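Long-range contacts in endoglucanase A (Clostridium acetobutylicum, PDB 3IK2), which probably hydrolyses internal beta-1,4-glucosidic bonds of cellulose and related glucans, as a glycoside hydrolase family 44 endoglucanase: residues 437-441 / 463-467; 454-460 / 493-499. Residue numbers count along the deposited sequence, not the author numbering.

Contact 1: residues 437-441 / 463-467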
loop_
_atom_site.group_PDB
_atom_site.type_symbol
_atom_site.label_atom_id
_atom_site.label_comp_id
_atom_site.label_asym_id
_atom_site.label_seq_id
_atom_site.Cartn_x
_atom_site.Cartn_y
_atom_site.Cartn_z
ATOM N N ASP A 437 18.586 19.672 -2.415
ATOM C CA ASP A 437 18.868 20.328 -3.707
ATOM C C ASP A 437 17.887 21.457 -4.021
ATOM O O ASP A 437 16.865 21.224 -4.669
ATOM C CB ASP A 437 18.909 19.330 -4.884
ATOM C CG ASP A 437 19.251 20.018 -6.215
ATOM O OD1 ASP A 437 19.782 21.147 -6.150
ATOM O OD2 ASP A 437 18.996 19.449 -7.308
ATOM N N GLY A 438 18.219 22.667 -3.573
ATOM C CA GLY A 438 17.388 23.858 -3.803
ATOM C C GLY A 438 17.245 24.338 -5.242
ATOM O O GLY A 438 16.315 25.089 -5.559
ATOM N N ASN A 439 18.142 23.889 -6.122
ATOM C CA ASN A 439 18.073 24.226 -7.541
ATOM C C ASN A 439 16.736 23.869 -8.218
ATOM O O ASN A 439 16.374 24.502 -9.210
ATOM C CB ASN A 439 19.263 23.641 -8.334
ATOM C CG ASN A 439 19.385 24.223 -9.771
ATOM O OD1 ASN A 439 19.493 25.443 -9.980
ATOM N ND2 ASN A 439 19.407 23.338 -10.753
ATOM N N LYS A 440 15.995 22.901 -7.659
ATOM C CA LYS A 440 14.826 22.362 -8.369
ATOM C C LYS A 440 13.477 22.170 -7.644
ATOM O O LYS A 440 13.407 21.827 -6.467
ATOM C CB LYS A 440 15.203 21.074 -9.087
ATOM C CG LYS A 440 15.047 19.847 -8.285
ATOM C CD LYS A 440 15.114 18.724 -9.254
ATOM C CE LYS A 440 15.501 17.492 -8.532
ATOM N NZ LYS A 440 15.262 16.381 -9.431
ATOM N N MET A 441 12.415 22.354 -8.411
ATOM C CA MET A 441 11.071 22.057 -7.980
ATOM C C MET A 441 10.422 21.082 -8.956
ATOM O O MET A 441 10.600 21.201 -10.166
ATOM C CB MET A 441 10.227 23.335 -7.867
ATOM C CG MET A 441 8.762 22.991 -7.673
ATOM S SD MET A 441 7.638 24.321 -7.449
ATOM C CE MET A 441 8.200 25.554 -8.594
ATOM N N ASN A 463 11.303 32.042 -2.683
ATOM C CA ASN A 463 12.510 32.849 -2.684
ATOM C C ASN A 463 13.530 32.389 -3.751
ATOM O O ASN A 463 14.471 33.114 -4.061
ATOM C CB ASN A 463 13.159 32.851 -1.294
ATOM C CG ASN A 463 12.458 33.803 -0.290
ATOM O OD1 ASN A 463 11.554 34.566 -0.640
ATOM N ND2 ASN A 463 12.898 33.752 0.961
ATOM N N LYS A 464 13.352 31.175 -4.278
ATOM C CA LYS A 464 14.079 30.717 -5.476
ATOM C C LYS A 464 13.636 31.487 -6.713
ATOM O O LYS A 464 12.519 32.003 -6.767
ATOM C CB LYS A 464 13.824 29.229 -5.717
ATOM C CG LYS A 464 14.000 28.383 -4.485
ATOM C CD LYS A 464 15.439 28.239 -4.105
ATOM C CE LYS A 464 15.519 27.446 -2.837
ATOM N NZ LYS A 464 16.864 26.811 -2.772
ATOM N N ASN A 465 14.492 31.546 -7.715
ATOM C CA ASN A 465 14.105 32.157 -8.975
ATOM C C ASN A 465 14.184 31.134 -10.125
ATOM O O ASN A 465 15.261 30.881 -10.698
ATOM C CB ASN A 465 14.980 33.389 -9.241
ATOM C CG ASN A 465 14.695 34.033 -10.574
ATOM O OD1 ASN A 465 15.539 33.989 -11.487
ATOM N ND2 ASN A 465 13.514 34.654 -10.708
ATOM N N TYR A 466 13.053 30.521 -10.453
ATOM C CA TYR A 466 13.116 29.431 -11.415
ATOM C C TYR A 466 13.142 30.061 -12.785
ATOM O O TYR A 466 12.376 31.013 -13.044
ATOM C CB TYR A 466 11.981 28.411 -11.209
ATOM C CG TYR A 466 12.003 27.752 -9.817
ATOM C CD1 TYR A 466 12.941 26.771 -9.490
ATOM C CD2 TYR A 466 11.103 28.149 -8.826
ATOM C CE1 TYR A 466 12.969 26.196 -8.222
ATOM C CE2 TYR A 466 11.127 27.585 -7.556
ATOM C CZ TYR A 466 12.056 26.608 -7.262
ATOM O OH TYR A 466 12.042 26.043 -5.992
ATOM N N THR A 467 14.052 29.587 -13.644
ATOM C CA THR A 467 14.229 30.234 -14.960
ATOM C C THR A 467 13.967 29.299 -16.133
ATOM O O THR A 467 13.816 29.760 -17.259
ATOM C CB THR A 467 15.638 30.914 -15.126
ATOM O OG1 THR A 467 16.685 29.954 -14.898
ATOM C CG2 THR A 467 15.809 32.104 -14.166
HETATM O O HOH W 1 13.867 24.671 -5.118
#

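Contact 2: residues 454-460 / 493-499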
loop_
_atom_site.group_PDB
_atom_site.type_symbol
_atom_site.label_atom_id
_atom_site.label_comp_id
_atom_site.label_asym_id
_atom_site.label_seq_id
_atom_site.Cartn_x
_atom_site.Cartn_y
_atom_site.Cartn_z
ATOM N N ILE A 454 -6.361 21.910 -20.942
ATOM C CA ILE A 454 -6.309 22.910 -19.902
ATOM C C ILE A 454 -5.083 23.791 -20.051
ATOM O O ILE A 454 -3.949 23.306 -20.171
ATOM C CB ILE A 454 -6.303 22.304 -18.438
ATOM C CG1 ILE A 454 -7.524 21.426 -18.157
ATOM C CG2 ILE A 454 -6.305 23.448 -17.420
ATOM C CD1 ILE A 454 -7.460 20.721 -16.760
ATOM N N ASN A 455 -5.336 25.090 -20.037
ATOM C CA ASN A 455 -4.293 26.086 -19.867
ATOM C C ASN A 455 -4.026 26.293 -18.400
ATOM O O ASN A 455 -4.860 26.816 -17.669
ATOM C CB ASN A 455 -4.690 27.411 -20.517
ATOM C CG ASN A 455 -4.914 27.262 -22.013
ATOM O OD1 ASN A 455 -4.023 26.795 -22.742
ATOM N ND2 ASN A 455 -6.130 27.603 -22.475
ATOM N N PHE A 456 -2.864 25.842 -17.961
ATOM C CA PHE A 456 -2.522 25.973 -16.571
ATOM C C PHE A 456 -1.705 27.229 -16.442
ATOM O O PHE A 456 -0.681 27.378 -17.096
ATOM C CB PHE A 456 -1.721 24.768 -16.071
ATOM C CG PHE A 456 -2.536 23.535 -15.854
ATOM C CD1 PHE A 456 -3.224 23.343 -14.644
ATOM C CD2 PHE A 456 -2.590 22.541 -16.832
ATOM C CE1 PHE A 456 -3.968 22.194 -14.422
ATOM C CE2 PHE A 456 -3.339 21.374 -16.614
ATOM C CZ PHE A 456 -4.023 21.201 -15.414
ATOM N N ASN A 457 -2.174 28.115 -15.581
ATOM C CA ASN A 457 -1.472 29.336 -15.245
ATOM C C ASN A 457 -0.845 29.150 -13.868
ATOM O O ASN A 457 -1.552 29.037 -12.879
ATOM C CB ASN A 457 -2.466 30.512 -15.287
ATOM C CG ASN A 457 -3.310 30.506 -16.557
ATOM O OD1 ASN A 457 -2.772 30.405 -17.671
ATOM N ND2 ASN A 457 -4.638 30.581 -16.405
ATOM N N PHE A 458 0.486 29.076 -13.821
ATOM C CA PHE A 458 1.199 28.745 -12.611
ATOM C C PHE A 458 1.724 29.974 -11.944
ATOM O O PHE A 458 2.378 30.803 -12.581
ATOM C CB PHE A 458 2.398 27.808 -12.883
ATOM C CG PHE A 458 2.012 26.420 -13.356
ATOM C CD1 PHE A 458 1.836 25.385 -12.442
ATOM C CD2 PHE A 458 1.842 26.153 -14.723
ATOM C CE1 PHE A 458 1.473 24.093 -12.879
ATOM C CE2 PHE A 458 1.487 24.882 -15.175
ATOM C CZ PHE A 458 1.289 23.844 -14.238
ATOM N N ASN A 459 1.506 30.046 -10.634
ATOM C CA ASN A 459 2.067 31.114 -9.821
ATOM C C ASN A 459 2.876 30.512 -8.699
ATOM O O ASN A 459 2.313 30.023 -7.718
ATOM C CB ASN A 459 0.946 31.982 -9.239
ATOM C CG ASN A 459 -0.099 32.340 -10.273
ATOM O OD1 ASN A 459 0.098 33.289 -11.054
ATOM N ND2 ASN A 459 -1.219 31.565 -10.313
ATOM N N VAL A 460 4.196 30.558 -8.836
ATOM C CA VAL A 460 5.080 30.003 -7.828
ATOM C C VAL A 460 5.553 31.107 -6.875
ATOM O O VAL A 460 6.304 32.012 -7.253
ATOM C CB VAL A 460 6.270 29.273 -8.466
ATOM C CG1 VAL A 460 7.128 28.654 -7.415
ATOM C CG2 VAL A 460 5.777 28.224 -9.456
ATOM N N ASN A 493 8.819 33.861 -11.613
ATOM C CA ASN A 493 8.213 32.607 -11.128
ATOM C C ASN A 493 6.745 32.355 -11.565
ATOM O O ASN A 493 5.964 31.740 -10.833
ATOM C CB ASN A 493 8.354 32.467 -9.598
ATOM C CG ASN A 493 9.750 32.034 -9.165
ATOM O OD1 ASN A 493 10.564 31.606 -9.973
ATOM N ND2 ASN A 493 10.024 32.146 -7.879
ATOM N N LYS A 494 6.406 32.822 -12.767
ATOM C CA LYS A 494 5.084 32.648 -13.353
ATOM C C LYS A 494 5.242 32.128 -14.749
ATOM O O LYS A 494 6.115 32.574 -15.476
ATOM C CB LYS A 494 4.352 33.962 -13.470
ATOM C CG LYS A 494 3.872 34.593 -12.200
ATOM C CD LYS A 494 3.518 36.054 -12.535
ATOM C CE LYS A 494 2.463 36.632 -11.620
ATOM N NZ LYS A 494 2.853 36.558 -10.186
ATOM N N PHE A 495 4.372 31.215 -15.150
ATOM C CA PHE A 495 4.461 30.615 -16.469
ATOM C C PHE A 495 3.156 29.914 -16.751
ATOM O O PHE A 495 2.336 29.727 -15.867
ATOM C CB PHE A 495 5.655 29.644 -16.587
ATOM C CG PHE A 495 5.557 28.429 -15.692
ATOM C CD1 PHE A 495 5.006 27.231 -16.169
ATOM C CD2 PHE A 495 6.024 28.473 -14.376
ATOM C CE1 PHE A 495 4.924 26.102 -15.347
ATOM C CE2 PHE A 495 5.934 27.343 -13.543
ATOM C CZ PHE A 495 5.390 26.159 -14.036
ATOM N N THR A 496 2.963 29.554 -18.006
ATOM C CA THR A 496 1.762 28.877 -18.448
ATOM C C THR A 496 2.212 27.562 -19.089
ATOM O O THR A 496 3.357 27.456 -19.553
ATOM C CB THR A 496 0.948 29.785 -19.398
ATOM O OG1 THR A 496 0.569 30.972 -18.696
ATOM C CG2 THR A 496 -0.327 29.127 -19.811
ATOM N N TYR A 497 1.348 26.546 -19.018
ATOM C CA TYR A 497 1.551 25.291 -19.719
ATOM C C TYR A 497 0.183 24.692 -20.051
ATOM O O TYR A 497 -0.642 24.440 -19.152
ATOM C CB TYR A 497 2.468 24.300 -18.958
ATOM C CG TYR A 497 3.188 23.355 -19.922
ATOM C CD1 TYR A 497 4.319 23.770 -20.604
ATOM C CD2 TYR A 497 2.712 22.059 -20.167
ATOM C CE1 TYR A 497 4.982 22.921 -21.512
ATOM C CE2 TYR A 497 3.351 21.197 -21.075
ATOM C CZ TYR A 497 4.492 21.635 -21.763
ATOM O OH TYR A 497 5.150 20.807 -22.705
ATOM N N LYS A 498 -0.049 24.530 -21.355
ATOM C CA LYS A 498 -1.239 23.916 -21.902
ATOM C C LYS A 498 -1.080 22.390 -22.013
ATOM O O LYS A 498 -0.154 21.893 -22.643
ATOM C CB LYS A 498 -1.581 24.508 -23.268
ATOM C CG LYS A 498 -2.854 23.959 -23.881
ATOM C CD LYS A 498 -3.166 24.694 -25.205
ATOM C CE LYS A 498 -4.608 24.436 -25.656
ATOM N NZ LYS A 498 -4.979 25.203 -26.903
ATOM N N ILE A 499 -2.010 21.670 -21.394
ATOM C CA ILE A 499 -1.968 20.216 -21.336
ATOM C C ILE A 499 -3.204 19.638 -22.041
ATOM O O ILE A 499 -4.337 19.958 -21.661
ATOM C CB ILE A 499 -1.884 19.769 -19.849
ATOM C CG1 ILE A 499 -0.517 20.182 -19.290
ATOM C CG2 ILE A 499 -2.029 18.281 -19.692
ATOM C CD1 ILE A 499 -0.340 19.966 -17.813
HETATM O O HOH W 2 7.991 34.021 -6.182
#

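Contact 1: residues 437-441 / 463-467
Asp437 opens a type I beta turn that ends at Lys440, and its OD1 accepts a hydrogen bond from Asn439 N (3.2 Å), which makes an Asx turn within it. Gly438 meets the other segment through its backbone: Lys464 NZ lies 3.2 Å from Gly438 CA, where a beta carbon would clash, and gives a weak hydrogen bond to Gly438 O (3.3 Å). A water donates to Gly438 O (2.5 Å) and weakly to Lys440 O (3.2 Å), and is also hydrogen-bonded to Tyr466 OH at 2.4 Å, so it links the turn to the phenol. Asn439 O comes to the edge of the Tyr466 ring, 3.9 Å from CE1. Met441 closes the contact from the strand: its CE makes an off-centre CH-pi contact, 4.2 Å from the Tyr466 ring centroid, with SD oblique to the ring, 5.3 Å from the same centroid. The arrangement is a Met-aromatic contact beside a water-bridged beta turn, joining the entry to strand 440-447 with the loop before strand 468-475 in the beta-sheet domain.

Contact 2: residues 454-460 / 493-499
Seven backbone hydrogen bonds hold residues 454-460 against 493-499 as an antiparallel ladder. Reciprocal pairs join Ile454 N to Ile499 O (2.9 Å) and Ile499 N to Ile454 O (2.8 Å), then Phe456 N to Tyr497 O and Tyr497 N to Phe456 O (both 2.9 Å). Phe458 and Phe495 form the third pair, tight from Phe458 N to Phe495 O (2.8 Å) but stretched from Phe495 N to Phe458 O (3.3 Å). Val460 N adds a bond to Asn493 O (2.9 Å), and a water bridges Val460 O and Asn493 ND2 just beyond it. At the non-hydrogen-bonded positions, CA-H...O contacts from Lys494, Thr496 and Lys498 reach the carbonyls of Phe458, Phe456 and Ile454.

Side chains alternate between the two faces. Asn455, Asn457 and Asn459 share the more exposed one with Lys498, Thr496 and Lys494, and Asn455 OD1 packs 3.3 Å from Lys498 CG. The opposite face is largely apolar. There the Phe458 and Phe495 rings are nearly parallel (14°) but slid apart, and Phe458 CB sits over the Phe495 ring, 3.7 Å from its centroid. Phe456 CE2 touches Ile499 CD1 at 3.5 Å.

Within the chain, strand 494-499 forms one margin of the mixed sheet. Strand 454-461 continues that sheet to strand 2-15, where Asn455 ND2 bonds Asp2 OD1, while the aromatic face packs on strands 440-447 and 503-510, Phe456 on Val445 and Phe458 on Ile507.

How the contacts relate
Contacts 1 and 2 have centres about 16 Å apart and both reach the same mixed beta sheet, their segments alternating along the chain. Asn493 joins them directly: its ND2 lies 2.7 Å from Lys464 O and its OD1 2.8 Å from Tyr466 N, probable hydrogen bonds that tie the end of the 454-460/493-499 ladder to the loop 463-467. A hydrophobic bridge accompanies them, Met441 CE lying 3.5 Å from Val460 CG1. Both contacts have their centres about 32 Å from the centre of the chain, in the beta-sheet domain and apart from the parallel eight-stranded TIM-like barrel, the catalytic fold of this enzyme family.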